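PDB 7D5M: oxidoreductase from Azotobacter vinelandii, which binds NAD+ and, as a homolog of inositol dehydrogenase, probably catalyses NAD-dependent oxidation of a sugar or polyol alcohol. Local coordinates for residues A[144-150]-A[284-290]; A[209-214]-A[270-274]; A[242-246]-A[258-263]. All blocks are in the same frame, centred on the assembly; numbering follows the deposited sequence.

Contact 1: A[144-150]-A[284-290]; sequences YAGHQLI and WWDEHPN
The indole of W284 is flanked on both faces: I150 CD1 lies over the centre of one, 3.9 Å from the centroid of its six-membered ring in a CH-pi contact, while the backbone N of D286 sits above the opposite face toward the rim. H147 comes to its edge, ND1 being 3.5 Å from W284 CZ2, with the two ring planes 47° apart. The imidazole carries P289 CB over one face, 3.5 Å from the centroid of the H147 ring; a proline, flat-sided and rigid, suits that place. W284 holds its indole well out from the chain (chi1 -175°), which carries the ring to the 144-150 segment and turns NE1 back to P289 O, a bond of 3.0 Å and 162° that fixes the ring's rotation. The same carbonyl accepts from a water that in turn takes the N-H of L149, bridging the segments where no direct hydrogen bond does. Y144 CE1 stands 3.6 Å from D286 OD2, a carboxylate oxygen held by H269 and Q271. This buried core packs the start of helix 148-158 against the end of strand 280-285, in the open sheet of the GFO/IDH/MocA C-terminal domain.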
loop_
_atom_site.group_PDB
_atom_site.type_symbol
_atom_site.label_atom_id
_atom_site.label_comp_id
_atom_site.label_asym_id
_atom_site.label_seq_id
_atom_site.Cartn_x
_atom_site.Cartn_y
_atom_site.Cartn_z
ATOM N N TYR A 144 0.351 12.913 19.204
ATOM C CA TYR A 144 0.149 11.634 18.473
ATOM C C TYR A 144 -0.320 10.558 19.453
ATOM O O TYR A 144 -0.970 9.598 19.037
ATOM C CB TYR A 144 1.423 11.224 17.735
ATOM C CG TYR A 144 1.878 12.285 16.771
ATOM C CD1 TYR A 144 1.244 12.451 15.548
ATOM C CD2 TYR A 144 2.868 13.192 17.121
ATOM C CE1 TYR A 144 1.625 13.448 14.667
ATOM C CE2 TYR A 144 3.257 14.202 16.252
ATOM C CZ TYR A 144 2.627 14.333 15.026
ATOM O OH TYR A 144 2.986 15.318 14.158
ATOM N N ALA A 145 -0.025 10.735 20.742
ATOM C CA ALA A 145 -0.359 9.755 21.798
ATOM C C ALA A 145 -1.875 9.731 22.045
ATOM O O ALA A 145 -2.355 8.801 22.736
ATOM C CB ALA A 145 0.413 10.090 23.045
ATOM N N GLY A 146 -2.610 10.707 21.507
ATOM C CA GLY A 146 -4.078 10.761 21.566
ATOM C C GLY A 146 -4.761 9.777 20.633
ATOM O O GLY A 146 -5.989 9.579 20.773
ATOM N N HIS A 147 -4.050 9.205 19.657
ATOM C CA HIS A 147 -4.642 8.228 18.704
ATOM C C HIS A 147 -4.978 6.930 19.448
ATOM O O HIS A 147 -4.071 6.375 20.111
ATOM C CB HIS A 147 -3.729 7.997 17.502
ATOM C CG HIS A 147 -3.816 9.092 16.492
ATOM N ND1 HIS A 147 -2.746 9.915 16.195
ATOM C CD2 HIS A 147 -4.842 9.515 15.721
ATOM C CE1 HIS A 147 -3.116 10.795 15.284
ATOM N NE2 HIS A 147 -4.382 10.569 14.976
ATOM N N GLN A 148 -6.233 6.477 19.335
ATOM C CA GLN A 148 -6.768 5.274 20.030
ATOM C C GLN A 148 -5.815 4.083 19.877
ATOM O O GLN A 148 -5.681 3.297 20.837
ATOM C CB GLN A 148 -8.137 4.877 19.471
ATOM C CG GLN A 148 -9.276 5.822 19.854
ATOM C CD GLN A 148 -9.447 7.007 18.932
ATOM O OE1 GLN A 148 -8.571 7.866 18.817
ATOM N NE2 GLN A 148 -10.613 7.106 18.317
ATOM N N LEU A 149 -5.198 3.894 18.707
ATOM C CA LEU A 149 -4.473 2.618 18.470
ATOM C C LEU A 149 -3.142 2.596 19.221
ATOM O O LEU A 149 -2.564 1.499 19.327
ATOM C CB LEU A 149 -4.307 2.372 16.972
ATOM C CG LEU A 149 -5.590 1.957 16.263
ATOM C CD1 LEU A 149 -5.362 1.889 14.766
ATOM C CD2 LEU A 149 -6.109 0.620 16.791
ATOM N N ILE A 150 -2.685 3.733 19.763
ATOM C CA ILE A 150 -1.498 3.739 20.665
ATOM C C ILE A 150 -1.869 2.965 21.941
ATOM O O ILE A 150 -1.072 2.108 22.360
ATOM C CB ILE A 150 -0.983 5.161 20.952
ATOM C CG1 ILE A 150 -0.688 5.946 19.671
ATOM C CG2 ILE A 150 0.234 5.111 21.856
ATOM C CD1 ILE A 150 0.255 5.240 18.710
ATOM N N TRP A 284 2.992 1.215 13.670
ATOM C CA TRP A 284 2.050 2.350 13.523
ATOM C C TRP A 284 2.766 3.475 12.787
ATOM O O TRP A 284 3.947 3.694 13.056
ATOM C CB TRP A 284 1.551 2.791 14.897
ATOM C CG TRP A 284 0.507 3.865 14.865
ATOM C CD1 TRP A 284 -0.835 3.696 14.704
ATOM C CD2 TRP A 284 0.718 5.279 15.034
ATOM N NE1 TRP A 284 -1.471 4.907 14.739
ATOM C CE2 TRP A 284 -0.552 5.894 14.957
ATOM C CE3 TRP A 284 1.845 6.097 15.209
ATOM C CZ2 TRP A 284 -0.725 7.275 15.058
ATOM C CZ3 TRP A 284 1.671 7.459 15.328
ATOM C CH2 TRP A 284 0.403 8.041 15.264
ATOM N N TRP A 285 2.037 4.158 11.913
ATOM C CA TRP A 285 2.535 5.224 11.016
ATOM C C TRP A 285 1.580 6.415 11.139
ATOM O O TRP A 285 0.371 6.226 10.917
ATOM C CB TRP A 285 2.601 4.655 9.599
ATOM C CG TRP A 285 2.992 5.622 8.533
ATOM C CD1 TRP A 285 3.647 6.811 8.671
ATOM C CD2 TRP A 285 2.792 5.436 7.126
ATOM N NE1 TRP A 285 3.859 7.379 7.445
ATOM C CE2 TRP A 285 3.345 6.564 6.476
ATOM C CE3 TRP A 285 2.211 4.426 6.357
ATOM C CZ2 TRP A 285 3.309 6.713 5.089
ATOM C CZ3 TRP A 285 2.172 4.578 4.989
ATOM C CH2 TRP A 285 2.714 5.703 4.366
ATOM N N ASP A 286 2.088 7.585 11.522
ATOM C CA ASP A 286 1.233 8.737 11.912
ATOM C C ASP A 286 0.379 9.208 10.728
ATOM O O ASP A 286 -0.702 9.780 10.980
ATOM C CB ASP A 286 2.068 9.873 12.515
ATOM C CG ASP A 286 2.976 10.640 11.559
ATOM O OD1 ASP A 286 3.379 10.078 10.521
ATOM O OD2 ASP A 286 3.297 11.804 11.887
ATOM N N GLU A 287 0.811 8.983 9.486
ATOM C CA GLU A 287 0.091 9.516 8.300
ATOM C C GLU A 287 -1.166 8.676 8.040
ATOM O O GLU A 287 -2.041 9.130 7.304
ATOM C CB GLU A 287 1.008 9.555 7.080
ATOM C CG GLU A 287 2.153 10.538 7.231
ATOM C CD GLU A 287 3.129 10.479 6.074
ATOM O OE1 GLU A 287 2.708 10.759 4.924
ATOM O OE2 GLU A 287 4.279 10.084 6.315
ATOM N N HIS A 288 -1.213 7.467 8.591
ATOM C CA HIS A 288 -2.370 6.547 8.501
ATOM C C HIS A 288 -2.684 6.073 9.910
ATOM O O HIS A 288 -2.505 4.910 10.228
ATOM C CB HIS A 288 -2.050 5.454 7.489
ATOM C CG HIS A 288 -1.809 6.041 6.139
ATOM N ND1 HIS A 288 -2.835 6.527 5.370
ATOM C CD2 HIS A 288 -0.670 6.313 5.472
ATOM C CE1 HIS A 288 -2.345 7.021 4.251
ATOM N NE2 HIS A 288 -1.015 6.896 4.282
ATOM N N PRO A 289 -3.169 6.974 10.784
ATOM C CA PRO A 289 -3.194 6.718 12.222
ATOM C C PRO A 289 -4.311 5.763 12.655
ATOM O O PRO A 289 -4.263 5.301 13.775
ATOM C CB PRO A 289 -3.439 8.120 12.794
ATOM C CG PRO A 289 -4.311 8.770 11.758
ATOM C CD PRO A 289 -3.739 8.290 10.437
ATOM N N ASN A 290 -5.245 5.451 11.753
ATOM C CA ASN A 290 -6.442 4.626 12.054
ATOM C C ASN A 290 -6.174 3.138 11.827
ATOM O O ASN A 290 -7.114 2.366 12.012
ATOM C CB ASN A 290 -7.638 5.100 11.232
ATOM C CG ASN A 290 -7.900 6.568 11.468
ATOM O OD1 ASN A 290 -8.032 7.002 12.614
ATOM N ND2 ASN A 290 -7.955 7.338 10.389
HETATM O O HOH W 1 -5.817 5.362 16.201
#

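Contact 2: A[209-214]-A[270-274]; sequences HPLYLS and GQKIR. With NAD (nicotinamide-adenine-dinucleotide), chain B.
Helix-on-sheet packing in the C-terminal alpha/beta domain brings helix 202-217 against strand 271-277, next to the NAD pocket. The two short segments, 209-214 and 271-274, run in the same general direction, 30° apart and 8.6 Å between axes at their closest. Q271 extends toward the helix, its chain fully drawn out from the first torsion onward (chi1 -175°), a reach that suits a glutamine. Its OE1 ends among carbon atoms, 3.4 Å from H209 CB and 3.5 Å from L213 CD1. P210 CD closes on the same oxygen, and the proline nitrogen, 3.3 Å from Q271 OE1, has no hydrogen to give it. The other end of the amide is tied down, for Q271 NE2 donates to D286 OD2, just past the end of the neighbouring strand 280-285.

Two residues along the strand, I273 points the same way, and its CD1 fits against the following helical turn, 3.6 Å from S214 N and 4.3 Å from L213 CB. A long, branched aliphatic chain fills this place between helix and strand. S214, small enough to let the methyl come close, turns its OG back to L211 O at 2.6 Å, in the carbonyl plane on a lone pair, so its hydroxyl is satisfied inside the helix. H209 sends its ring away from the strand to the cofactor, NE2 lying 3.3 Å from N7N of NAD, while its ring meets Y144 edge-to-face. A helix laid on the open sheet, with H209 beside the nicotinamide amide, is consistent with the GFO/IDH/MocA fold.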
loop_
_atom_site.group_PDB
_atom_site.type_symbol
_atom_site.label_atom_id
_atom_site.label_comp_id
_atom_site.label_asym_id
_atom_site.label_seq_id
_atom_site.Cartn_x
_atom_site.Cartn_y
_atom_site.Cartn_z
ATOM N N HIS A 209 8.873 12.672 19.634
ATOM C CA HIS A 209 7.472 12.233 19.403
ATOM C C HIS A 209 7.366 10.708 19.449
ATOM O O HIS A 209 6.615 10.175 20.267
ATOM C CB HIS A 209 6.904 12.844 18.127
ATOM C CG HIS A 209 6.344 14.210 18.316
ATOM N ND1 HIS A 209 5.337 14.480 19.224
ATOM C CD2 HIS A 209 6.637 15.378 17.704
ATOM C CE1 HIS A 209 5.016 15.758 19.143
ATOM N NE2 HIS A 209 5.812 16.343 18.226
ATOM N N PRO A 210 8.038 9.942 18.553
ATOM C CA PRO A 210 7.935 8.483 18.602
ATOM C C PRO A 210 8.589 7.907 19.871
ATOM O O PRO A 210 8.170 6.860 20.317
ATOM C CB PRO A 210 8.613 8.016 17.305
ATOM C CG PRO A 210 9.528 9.167 16.917
ATOM C CD PRO A 210 8.807 10.415 17.393
ATOM N N LEU A 211 9.571 8.606 20.448
ATOM C CA LEU A 211 10.143 8.211 21.769
ATOM C C LEU A 211 9.011 8.174 22.800
ATOM O O LEU A 211 8.861 7.159 23.504
ATOM C CB LEU A 211 11.239 9.185 22.208
ATOM C CG LEU A 211 11.898 8.810 23.534
ATOM C CD1 LEU A 211 12.926 7.714 23.321
ATOM C CD2 LEU A 211 12.521 10.023 24.194
ATOM N N TYR A 212 8.201 9.224 22.861
ATOM C CA TYR A 212 7.072 9.264 23.818
ATOM C C TYR A 212 6.081 8.132 23.503
ATOM O O TYR A 212 5.618 7.466 24.437
ATOM C CB TYR A 212 6.362 10.617 23.872
ATOM C CG TYR A 212 5.246 10.550 24.879
ATOM C CD1 TYR A 212 5.539 10.394 26.228
ATOM C CD2 TYR A 212 3.913 10.556 24.496
ATOM C CE1 TYR A 212 4.534 10.261 27.170
ATOM C CE2 TYR A 212 2.896 10.425 25.430
ATOM C CZ TYR A 212 3.208 10.286 26.773
ATOM O OH TYR A 212 2.227 10.176 27.718
ATOM N N LEU A 213 5.779 7.875 22.228
ATOM C CA LEU A 213 4.902 6.729 21.879
ATOM C C LEU A 213 5.488 5.443 22.475
ATOM O O LEU A 213 4.712 4.659 23.012
ATOM C CB LEU A 213 4.727 6.621 20.364
ATOM C CG LEU A 213 4.054 7.820 19.702
ATOM C CD1 LEU A 213 3.898 7.575 18.214
ATOM C CD2 LEU A 213 2.699 8.128 20.336
ATOM N N SER A 214 6.804 5.228 22.411
ATOM C CA SER A 214 7.415 3.992 22.970
ATOM C C SER A 214 7.225 3.959 24.491
ATOM O O SER A 214 7.044 2.858 25.035
ATOM C CB SER A 214 8.861 3.836 22.596
ATOM O OG SER A 214 9.674 4.699 23.375
ATOM N N GLY A 270 6.588 10.644 7.932
ATOM C CA GLY A 270 7.416 9.453 8.179
ATOM C C GLY A 270 7.633 9.239 9.659
ATOM O O GLY A 270 8.757 8.914 10.040
ATOM N N GLN A 271 6.607 9.443 10.488
ATOM C CA GLN A 271 6.697 9.057 11.917
ATOM C C GLN A 271 6.168 7.627 12.051
ATOM O O GLN A 271 4.984 7.404 11.816
ATOM C CB GLN A 271 5.932 10.001 12.841
ATOM C CG GLN A 271 6.161 9.643 14.296
ATOM C CD GLN A 271 5.325 10.409 15.294
ATOM O OE1 GLN A 271 5.484 10.220 16.495
ATOM N NE2 GLN A 271 4.435 11.269 14.811
ATOM N N LYS A 272 7.033 6.694 12.405
ATOM C CA LYS A 272 6.657 5.271 12.520
ATOM C C LYS A 272 7.257 4.708 13.803
ATOM O O LYS A 272 8.351 5.138 14.215
ATOM C CB LYS A 272 7.114 4.492 11.283
ATOM C CG LYS A 272 6.641 5.063 9.946
ATOM C CD LYS A 272 7.234 4.413 8.693
ATOM C CE LYS A 272 6.346 4.628 7.485
ATOM N NZ LYS A 272 7.023 4.333 6.198
ATOM N N ILE A 273 6.556 3.762 14.408
ATOM C CA ILE A 273 7.110 2.980 15.539
ATOM C C ILE A 273 6.784 1.514 15.284
ATOM O O ILE A 273 5.632 1.187 14.994
ATOM C CB ILE A 273 6.608 3.474 16.906
ATOM C CG1 ILE A 273 7.153 2.588 18.029
ATOM C CG2 ILE A 273 5.093 3.584 16.961
ATOM C CD1 ILE A 273 7.114 3.233 19.382
ATOM N N ARG A 274 7.812 0.676 15.316
ATOM C CA ARG A 274 7.644 -0.787 15.189
ATOM C C ARG A 274 8.178 -1.395 16.480
ATOM O O ARG A 274 9.345 -1.145 16.817
ATOM C CB ARG A 274 8.381 -1.334 13.965
ATOM C CG ARG A 274 8.191 -2.829 13.754
ATOM C CD ARG A 274 8.902 -3.342 12.512
ATOM N NE ARG A 274 8.654 -4.754 12.283
ATOM C CZ ARG A 274 7.589 -5.267 11.679
ATOM N NH1 ARG A 274 6.620 -4.494 11.205
ATOM N NH2 ARG A 274 7.494 -6.576 11.539
HETATM P PA NAD B . 5.718 29.690 15.285
HETATM O O1A NAD B . 6.970 30.501 15.156
HETATM O O2A NAD B . 4.980 29.229 14.067
HETATM O O5B NAD B . 4.699 30.477 16.245
HETATM C C5B NAD B . 5.150 31.262 17.392
HETATM C C4B NAD B . 3.983 32.094 17.868
HETATM O O4B NAD B . 4.241 32.603 19.202
HETATM C C3B NAD B . 3.677 33.333 17.019
HETATM O O3B NAD B . 2.279 33.583 17.026
HETATM C C2B NAD B . 4.463 34.423 17.755
HETATM O O2B NAD B . 4.023 35.738 17.506
HETATM C C1B NAD B . 4.162 34.015 19.190
HETATM N N9A NAD B . 5.100 34.512 20.184
HETATM C C8A NAD B . 6.468 34.468 20.107
HETATM N N7A NAD B . 7.061 34.923 21.182
HETATM C C5A NAD B . 6.022 35.271 22.030
HETATM C C6A NAD B . 6.008 35.801 23.336
HETATM N N6A NAD B . 7.111 36.057 24.043
HETATM N N1A NAD B . 4.797 36.021 23.904
HETATM C C2A NAD B . 3.696 35.754 23.185
HETATM N N3A NAD B . 3.587 35.241 21.958
HETATM C C4A NAD B . 4.803 35.020 21.427
HETATM O O3 NAD B . 6.028 28.363 16.157
HETATM P PN NAD B . 5.265 26.932 16.155
HETATM O O1N NAD B . 5.796 26.079 15.036
HETATM O O2N NAD B . 3.788 27.175 16.234
HETATM O O5D NAD B . 5.788 26.282 17.524
HETATM C C5D NAD B . 5.534 26.888 18.793
HETATM C C4D NAD B . 5.826 25.836 19.827
HETATM O O4D NAD B . 5.009 24.670 19.549
HETATM C C3D NAD B . 7.275 25.333 19.823
HETATM O O3D NAD B . 7.677 25.035 21.148
HETATM C C2D NAD B . 7.203 24.073 18.953
HETATM O O2D NAD B . 8.225 23.131 19.247
HETATM C C1D NAD B . 5.835 23.528 19.366
HETATM N N1N NAD B . 5.187 22.638 18.354
HETATM C C2N NAD B . 4.715 21.405 18.753
HETATM C C3N NAD B . 4.151 20.526 17.827
HETATM C C7N NAD B . 3.515 19.264 18.367
HETATM O O7N NAD B . 3.287 19.183 19.580
HETATM N N7N NAD B . 3.201 18.309 17.497
HETATM C C4N NAD B . 4.186 20.860 16.469
HETATM C C5N NAD B . 4.683 22.104 16.082
HETATM C C6N NAD B . 5.032 23.019 17.051
#

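Contact 3: A[242-246]-A[258-263]; sequences DNAYT and VWSSAV
N243 and W259 approach obliquely, amide and indole planes 70° apart, and the asparagine oxygen is the point they share with S261. W259 NE1 donates to N243 OD1 over 2.9 Å at 163°, the oxygen lying close to the indole plane. S261 OG reaches the same N243 OD1 at 2.8 Å, in the carbonyl plane on a lone pair. A chi1 of -165° swings the amide of N243 over to the partner strand, and its ND2 is held by Q231. Replacement by alanine removes that oxygen and is likely to leave the buried indole N-H of W259 without its mate and the hydroxyl of S261 freer to turn.

The Y245 ring runs alongside the W259 indole, planes almost parallel but displaced until there is little overlap; Y245 CE1 is 3.9 Å from W259 CD1. Beyond N243, the V263 methyl CG1 packs 3.6 Å from D242 CG, whose carboxylate is taken up by the backbone N of F233 and V234 and a salt bridge to R237. S261 OG also accepts from V263 N, closing an ST turn. Behind these side chains the strands form an antiparallel ladder, with A244-S260 and T246-V258 as hydrogen-bonded pairs. On their face a water joins T246 OG1, S260 OG and V258 O.

That face rests on helices 202-217 and 363-381, whereas Y245 and W259 meet H169 of the third subunit. Within the sheet the hairpin lies between strands 165-173 and 223-231, and D242 with N243 forms a classic bulge opposite Q231.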
loop_
_atom_site.group_PDB
_atom_site.type_symbol
_atom_site.label_atom_id
_atom_site.label_comp_id
_atom_site.label_asym_id
_atom_site.label_seq_id
_atom_site.Cartn_x
_atom_site.Cartn_y
_atom_site.Cartn_z
ATOM N N ASP A 242 20.159 18.292 11.602
ATOM C CA ASP A 242 18.930 18.066 10.797
ATOM C C ASP A 242 18.764 16.572 10.511
ATOM O O ASP A 242 17.808 16.211 9.798
ATOM C CB ASP A 242 18.905 18.928 9.533
ATOM C CG ASP A 242 20.162 18.864 8.684
ATOM O OD1 ASP A 242 20.934 17.900 8.831
ATOM O OD2 ASP A 242 20.351 19.785 7.877
ATOM N N ASN A 243 19.629 15.740 11.089
ATOM C CA ASN A 243 19.552 14.266 10.968
ATOM C C ASN A 243 20.249 13.657 12.175
ATOM O O ASN A 243 21.288 14.205 12.586
ATOM C CB ASN A 243 20.193 13.800 9.665
ATOM C CG ASN A 243 19.819 12.373 9.343
ATOM O OD1 ASN A 243 18.672 12.106 8.991
ATOM N ND2 ASN A 243 20.766 11.456 9.482
ATOM N N ALA A 244 19.719 12.574 12.730
ATOM C CA ALA A 244 20.388 11.889 13.849
ATOM C C ALA A 244 19.966 10.425 13.935
ATOM O O ALA A 244 18.812 10.077 13.575
ATOM C CB ALA A 244 20.111 12.629 15.129
ATOM N N TYR A 245 20.907 9.607 14.387
ATOM C CA TYR A 245 20.709 8.185 14.731
ATOM C C TYR A 245 20.959 8.024 16.219
ATOM O O TYR A 245 22.088 8.297 16.673
ATOM C CB TYR A 245 21.664 7.291 13.941
ATOM C CG TYR A 245 21.599 7.559 12.467
ATOM C CD1 TYR A 245 20.639 6.945 11.681
ATOM C CD2 TYR A 245 22.473 8.451 11.865
ATOM C CE1 TYR A 245 20.556 7.205 10.325
ATOM C CE2 TYR A 245 22.395 8.729 10.516
ATOM C CZ TYR A 245 21.441 8.094 9.741
ATOM O OH TYR A 245 21.354 8.374 8.409
ATOM N N THR A 246 19.952 7.554 16.946
ATOM C CA THR A 246 20.095 7.214 18.375
ATOM C C THR A 246 19.910 5.713 18.543
ATOM O O THR A 246 18.824 5.198 18.235
ATOM C CB THR A 246 19.129 7.995 19.262
ATOM O OG1 THR A 246 19.301 9.373 18.944
ATOM C CG2 THR A 246 19.392 7.723 20.729
ATOM N N VAL A 258 16.261 5.228 17.132
ATOM C CA VAL A 258 15.473 6.425 16.721
ATOM C C VAL A 258 16.204 7.104 15.568
ATOM O O VAL A 258 17.371 7.523 15.748
ATOM C CB VAL A 258 15.235 7.423 17.866
ATOM C CG1 VAL A 258 14.278 8.530 17.445
ATOM C CG2 VAL A 258 14.740 6.728 19.125
ATOM N N TRP A 259 15.543 7.191 14.419
ATOM C CA TRP A 259 16.005 8.020 13.286
ATOM C C TRP A 259 15.211 9.328 13.288
ATOM O O TRP A 259 13.990 9.285 13.061
ATOM C CB TRP A 259 15.894 7.256 11.963
ATOM C CG TRP A 259 16.262 8.096 10.785
ATOM C CD1 TRP A 259 17.204 9.083 10.739
ATOM C CD2 TRP A 259 15.695 8.023 9.467
ATOM N NE1 TRP A 259 17.257 9.635 9.487
ATOM C CE2 TRP A 259 16.343 9.001 8.686
ATOM C CE3 TRP A 259 14.721 7.212 8.870
ATOM C CZ2 TRP A 259 16.037 9.189 7.340
ATOM C CZ3 TRP A 259 14.418 7.396 7.541
ATOM C CH2 TRP A 259 15.071 8.375 6.786
ATOM N N SER A 260 15.868 10.447 13.602
ATOM C CA SER A 260 15.292 11.817 13.593
ATOM C C SER A 260 15.776 12.540 12.336
ATOM O O SER A 260 16.999 12.562 12.121
ATOM C CB SER A 260 15.694 12.583 14.842
ATOM O OG SER A 260 15.381 11.858 16.021
ATOM N N SER A 261 14.889 13.111 11.517
ATOM C CA SER A 261 15.356 13.795 10.283
ATOM C C SER A 261 14.364 14.846 9.796
ATOM O O SER A 261 13.146 14.615 9.880
ATOM C CB SER A 261 15.670 12.792 9.199
ATOM O OG SER A 261 16.383 13.412 8.142
ATOM N N ALA A 262 14.896 15.954 9.288
ATOM C CA ALA A 262 14.145 16.975 8.536
ATOM C C ALA A 262 14.663 17.030 7.097
ATOM O O ALA A 262 14.191 17.891 6.347
ATOM C CB ALA A 262 14.264 18.310 9.229
ATOM N N VAL A 263 15.550 16.107 6.712
ATOM C CA VAL A 263 16.214 16.106 5.373
ATOM C C VAL A 263 15.977 14.763 4.660
ATOM O O VAL A 263 16.720 14.444 3.704
ATOM C CB VAL A 263 17.709 16.446 5.517
ATOM C CG1 VAL A 263 17.882 17.826 6.117
ATOM C CG2 VAL A 263 18.465 15.414 6.333
HETATM O O HOH W 2 17.532 10.139 16.638
#

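Overall arrangement
All three contacts reach the nine-stranded mixed sheet of the C-terminal domain, and they are nested along the chain: contact 3 within the loop closed by contact 2, itself inside that closed by contact 1. Contacts 1 and 2 touch, with centres 9 Å apart, because strands 271-277 and 280-285 are neighbours. Contact 3 is 12 Å from contact 2 and 20 Å from contact 1, centre to centre, with strand 165-173 inserted between strands 271-277 and 255-261. Helix 202-217 supplies one side of contact 2 and packs on residues of contacts 1 and 3. Y144 and H209 thus lie by the nicotinamide, while the sheet face with Y245 and W259 meets the third subunit.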